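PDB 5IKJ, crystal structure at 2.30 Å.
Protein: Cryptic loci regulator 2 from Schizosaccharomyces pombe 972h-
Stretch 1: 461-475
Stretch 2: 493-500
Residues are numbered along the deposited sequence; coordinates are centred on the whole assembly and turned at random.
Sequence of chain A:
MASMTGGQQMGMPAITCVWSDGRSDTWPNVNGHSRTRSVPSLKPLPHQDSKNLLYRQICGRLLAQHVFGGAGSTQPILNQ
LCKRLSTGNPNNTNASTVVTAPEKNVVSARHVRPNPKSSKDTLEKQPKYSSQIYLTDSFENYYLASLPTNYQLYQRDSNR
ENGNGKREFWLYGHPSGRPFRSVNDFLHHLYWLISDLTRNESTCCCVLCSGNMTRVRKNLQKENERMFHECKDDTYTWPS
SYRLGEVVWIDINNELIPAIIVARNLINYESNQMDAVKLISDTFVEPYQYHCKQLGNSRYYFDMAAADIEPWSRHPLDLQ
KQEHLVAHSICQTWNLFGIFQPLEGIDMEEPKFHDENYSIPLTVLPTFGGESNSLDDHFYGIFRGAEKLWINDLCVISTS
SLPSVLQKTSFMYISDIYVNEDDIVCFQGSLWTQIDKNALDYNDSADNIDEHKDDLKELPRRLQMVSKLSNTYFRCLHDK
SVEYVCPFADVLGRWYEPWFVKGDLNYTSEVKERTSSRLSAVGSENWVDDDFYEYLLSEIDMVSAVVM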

# COMPACT_ATOMS: atom_id res chain seq x y z
N ARG A 461 -1.73 13.32 8.69
CA ARG A 461 -3.19 13.29 8.73
C ARG A 461 -3.69 12.43 9.89
O ARG A 461 -4.67 12.78 10.55
CB ARG A 461 -3.74 12.77 7.41
CG ARG A 461 -5.22 13.05 7.21
CD ARG A 461 -6.00 11.77 6.96
NE ARG A 461 -7.43 12.01 6.89
CZ ARG A 461 -8.36 11.07 7.00
NH1 ARG A 461 -8.01 9.81 7.21
NH2 ARG A 461 -9.65 11.39 6.91
N ARG A 462 -3.02 11.31 10.15
CA ARG A 462 -3.42 10.42 11.24
C ARG A 462 -3.48 11.17 12.56
O ARG A 462 -4.46 11.06 13.31
CB ARG A 462 -2.46 9.24 11.32
CG ARG A 462 -2.74 8.24 12.43
CD ARG A 462 -1.70 7.13 12.39
NE ARG A 462 -1.99 6.03 13.30
CZ ARG A 462 -1.22 4.95 13.44
NH1 ARG A 462 -0.11 4.83 12.72
NH2 ARG A 462 -1.56 3.99 14.29
N LEU A 463 -2.44 11.95 12.88
CA LEU A 463 -2.41 12.68 14.14
C LEU A 463 -3.33 13.90 14.12
O LEU A 463 -3.88 14.26 15.16
CB LEU A 463 -0.98 13.09 14.48
CG LEU A 463 -0.02 11.96 14.86
CD1 LEU A 463 1.37 12.52 15.15
CD2 LEU A 463 -0.53 11.16 16.05
N GLN A 464 -3.49 14.54 12.96
CA GLN A 464 -4.47 15.62 12.86
C GLN A 464 -5.86 15.13 13.26
O GLN A 464 -6.60 15.85 13.93
CB GLN A 464 -4.50 16.17 11.43
CG GLN A 464 -3.25 16.92 11.01
CD GLN A 464 -3.31 17.37 9.56
OE1 GLN A 464 -4.26 17.05 8.84
NE2 GLN A 464 -2.30 18.11 9.12
N MET A 465 -6.22 13.92 12.85
CA MET A 465 -7.54 13.39 13.16
C MET A 465 -7.65 13.00 14.63
O MET A 465 -8.67 13.24 15.27
CB MET A 465 -7.84 12.19 12.25
CG MET A 465 -8.05 12.57 10.79
SD MET A 465 -9.52 13.57 10.50
CE MET A 465 -10.82 12.47 11.06
N VAL A 466 -6.60 12.38 15.18
CA VAL A 466 -6.59 12.07 16.61
C VAL A 466 -6.78 13.33 17.43
O VAL A 466 -7.41 13.31 18.49
CB VAL A 466 -5.29 11.33 16.99
CG1 VAL A 466 -5.19 11.16 18.50
CG2 VAL A 466 -5.23 9.98 16.31
N SER A 467 -6.23 14.46 16.96
CA SER A 467 -6.37 15.71 17.69
C SER A 467 -7.81 16.22 17.63
O SER A 467 -8.35 16.69 18.64
CB SER A 467 -5.41 16.76 17.12
OG SER A 467 -4.06 16.39 17.38
N LYS A 468 -8.44 16.14 16.46
CA LYS A 468 -9.83 16.59 16.34
C LYS A 468 -10.78 15.72 17.15
O LYS A 468 -11.79 16.22 17.65
CB LYS A 468 -10.25 16.57 14.87
CG LYS A 468 -9.45 17.51 13.97
CD LYS A 468 -9.62 17.15 12.50
CE LYS A 468 -11.07 17.22 12.05
NZ LYS A 468 -11.23 16.86 10.61
N LEU A 469 -10.46 14.44 17.31
CA LEU A 469 -11.37 13.48 17.92
C LEU A 469 -11.03 13.16 19.37
O LEU A 469 -11.68 12.30 19.97
CB LEU A 469 -11.39 12.18 17.11
CG LEU A 469 -11.71 12.32 15.62
CD1 LEU A 469 -11.68 10.95 14.95
CD2 LEU A 469 -13.07 12.99 15.42
N SER A 470 -10.03 13.82 19.95
CA SER A 470 -9.69 13.60 21.34
C SER A 470 -9.07 14.86 21.91
O SER A 470 -8.76 15.81 21.18
CB SER A 470 -8.72 12.41 21.50
OG SER A 470 -7.45 12.71 20.94
N ASN A 471 -8.90 14.87 23.23
CA ASN A 471 -8.20 15.96 23.91
C ASN A 471 -6.72 15.62 24.07
O ASN A 471 -6.16 15.67 25.17
CB ASN A 471 -8.85 16.25 25.25
CG ASN A 471 -10.30 16.68 25.12
OD1 ASN A 471 -11.19 16.14 25.78
ND2 ASN A 471 -10.56 17.65 24.24
N THR A 472 -6.08 15.28 22.96
CA THR A 472 -4.69 14.84 22.93
C THR A 472 -3.90 15.74 21.99
O THR A 472 -4.35 16.02 20.87
CB THR A 472 -4.59 13.38 22.50
OG1 THR A 472 -5.28 12.55 23.45
CG2 THR A 472 -3.14 12.93 22.41
N TYR A 473 -2.73 16.17 22.44
CA TYR A 473 -1.88 17.11 21.73
C TYR A 473 -0.51 16.48 21.53
O TYR A 473 -0.00 15.78 22.41
CB TYR A 473 -1.77 18.42 22.52
CG TYR A 473 -0.88 19.49 21.93
CD1 TYR A 473 -1.23 20.14 20.76
CD2 TYR A 473 0.29 19.86 22.57
CE1 TYR A 473 -0.42 21.13 20.23
CE2 TYR A 473 1.10 20.85 22.05
CZ TYR A 473 0.75 21.48 20.88
OH TYR A 473 1.56 22.46 20.36
N PHE A 474 0.09 16.72 20.36
CA PHE A 474 1.34 16.07 19.98
C PHE A 474 2.41 17.11 19.67
O PHE A 474 2.14 18.12 19.01
CB PHE A 474 1.12 15.16 18.76
CG PHE A 474 0.11 14.07 18.99
CD1 PHE A 474 0.46 12.91 19.68
CD2 PHE A 474 -1.18 14.19 18.51
CE1 PHE A 474 -0.46 11.91 19.89
CE2 PHE A 474 -2.11 13.19 18.72
CZ PHE A 474 -1.75 12.05 19.41
N ARG A 475 3.63 16.84 20.14
CA ARG A 475 4.76 17.73 19.93
C ARG A 475 6.00 16.91 19.58
O ARG A 475 6.23 15.85 20.17
CB ARG A 475 5.06 18.58 21.17
CG ARG A 475 4.40 19.94 21.19
CD ARG A 475 5.01 20.85 22.24
NE ARG A 475 5.25 20.17 23.51
CZ ARG A 475 6.41 19.64 23.89
NH1 ARG A 475 7.48 19.70 23.11
NH2 ARG A 475 6.50 19.04 25.07
N GLY A 493 6.48 -1.99 19.83
CA GLY A 493 5.22 -2.36 19.22
C GLY A 493 4.57 -1.15 18.58
O GLY A 493 5.16 -0.08 18.47
N ARG A 494 3.33 -1.35 18.15
CA ARG A 494 2.56 -0.27 17.56
C ARG A 494 2.14 0.74 18.61
O ARG A 494 1.92 0.41 19.78
CB ARG A 494 1.30 -0.81 16.87
CG ARG A 494 1.54 -1.61 15.60
CD ARG A 494 0.22 -2.08 15.02
NE ARG A 494 -0.73 -0.98 14.87
CZ ARG A 494 -1.97 -1.11 14.42
NH1 ARG A 494 -2.44 -2.30 14.07
NH2 ARG A 494 -2.75 -0.04 14.33
N TRP A 495 2.02 2.00 18.18
CA TRP A 495 1.29 3.01 18.92
C TRP A 495 -0.15 3.01 18.45
O TRP A 495 -0.42 3.01 17.25
CB TRP A 495 1.92 4.39 18.72
CG TRP A 495 1.16 5.53 19.34
CD1 TRP A 495 1.35 6.06 20.58
CD2 TRP A 495 0.09 6.27 18.75
NE1 TRP A 495 0.47 7.09 20.79
CE2 TRP A 495 -0.32 7.24 19.68
CE3 TRP A 495 -0.57 6.21 17.51
CZ2 TRP A 495 -1.35 8.14 19.43
CZ3 TRP A 495 -1.59 7.11 17.26
CH2 TRP A 495 -1.98 8.06 18.21
N TYR A 496 -1.08 2.99 19.40
CA TYR A 496 -2.50 2.97 19.09
C TYR A 496 -3.14 4.29 19.51
O TYR A 496 -2.73 4.92 20.49
CB TYR A 496 -3.21 1.80 19.79
CG TYR A 496 -2.75 0.44 19.34
CD1 TYR A 496 -3.21 -0.11 18.15
CD2 TYR A 496 -1.86 -0.30 20.10
CE1 TYR A 496 -2.80 -1.36 17.73
CE2 TYR A 496 -1.44 -1.55 19.69
CZ TYR A 496 -1.91 -2.08 18.51
OH TYR A 496 -1.50 -3.32 18.10
N GLU A 497 -4.16 4.69 18.76
CA GLU A 497 -4.88 5.92 19.07
C GLU A 497 -5.41 5.83 20.50
O GLU A 497 -5.69 4.74 21.00
CB GLU A 497 -6.02 6.14 18.07
CG GLU A 497 -5.56 6.45 16.65
CD GLU A 497 -4.99 5.25 15.93
OE1 GLU A 497 -5.10 4.12 16.46
OE2 GLU A 497 -4.43 5.42 14.82
N PRO A 498 -5.56 6.97 21.19
CA PRO A 498 -5.85 6.91 22.63
C PRO A 498 -7.16 6.22 22.96
O PRO A 498 -7.29 5.65 24.06
CB PRO A 498 -5.85 8.38 23.05
CG PRO A 498 -6.13 9.14 21.80
CD PRO A 498 -5.53 8.35 20.68
N TRP A 499 -8.14 6.25 22.06
CA TRP A 499 -9.40 5.56 22.29
C TRP A 499 -9.34 4.09 21.91
O TRP A 499 -10.28 3.34 22.22
CB TRP A 499 -10.53 6.23 21.48
CG TRP A 499 -10.32 6.15 20.00
CD1 TRP A 499 -10.56 5.08 19.18
CD2 TRP A 499 -9.83 7.19 19.15
NE1 TRP A 499 -10.25 5.39 17.88
CE2 TRP A 499 -9.80 6.68 17.83
CE3 TRP A 499 -9.41 8.51 19.36
CZ2 TRP A 499 -9.37 7.44 16.74
CZ3 TRP A 499 -8.99 9.26 18.28
CH2 TRP A 499 -8.97 8.73 16.99
N PHE A 500 -8.26 3.65 21.26
CA PHE A 500 -8.23 2.32 20.65
C PHE A 500 -8.28 1.21 21.69
O PHE A 500 -8.81 0.13 21.41
CB PHE A 500 -6.97 2.19 19.80
CG PHE A 500 -7.00 1.01 18.86
CD1 PHE A 500 -7.65 1.09 17.64
CD2 PHE A 500 -6.37 -0.17 19.20
CE1 PHE A 500 -7.67 0.02 16.78
CE2 PHE A 500 -6.39 -1.25 18.34
CZ PHE A 500 -7.04 -1.16 17.13
O HOH W 1 0.24 1.92 14.57

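Two arginines come close together in the buried part of this contact, with NH2 of Arg462 only 4.2 Å from NH2 of Arg494. A carboxylate pairs with Arg462, a water bridges the two, and Arg494 NH1 and NH2 are bonded elsewhere in the structure. The CA-to-CB bond of Arg462 points sideways to the second stretch, but its fully extended side chain (t at chi1, chi2 and chi3) carries the guanidinium there, where NE donates to OE2 of Glu497 at 2.9 Å in a salt bridge. A longer hydrogen bond, 3.3 Å from Arg462 NH2 to the same Glu497 OE2, approaches at a less favourable angle. The carboxylate lies near the guanidinium plane, while the edge of the Trp495 indole meets one face, its CE3 4.0 Å from Arg462 NH2. The water accepts from Arg462 NH2 (2.8 Å) and from Arg494 NE (3.1 Å), linking the two like charges through a neutral partner.

One helical turn further on, Val466 forms the centre of the apolar contact. CG1 packs on Pro498 CD at 3.6 Å, whereas CG2 lies 3.6 Å from Glu497 CG, 4.0 Å from Trp499 CH2 and 4.2 Å from Trp495 CH2. The aliphatic part of Glu497 thus joins the packing while its carboxylate serves Arg462. The broad indole of Trp495 also reaches Leu463, whose CD2 is 4.0 Å from Trp495 CH2, and Phe474 on the following strand, whose CE1 is 3.9 Å from Trp495 CZ2; these two aromatic planes are inclined at 77°.

Beyond Val466, Leu469 CB rests 4.0 Å from Trp499 CZ3. Ser470 turns its hydroxyl back to the helix, OG donating to Val466 O at 2.5 Å, and so meets Pro498 without an unsatisfied proton. The type I turn from Glu497 to Phe500, closed by Phe500 N to Glu497 O at 2.8 Å, presents Pro498 and Trp499 toward the first stretch. The contact buries 463 Å², both sides summed.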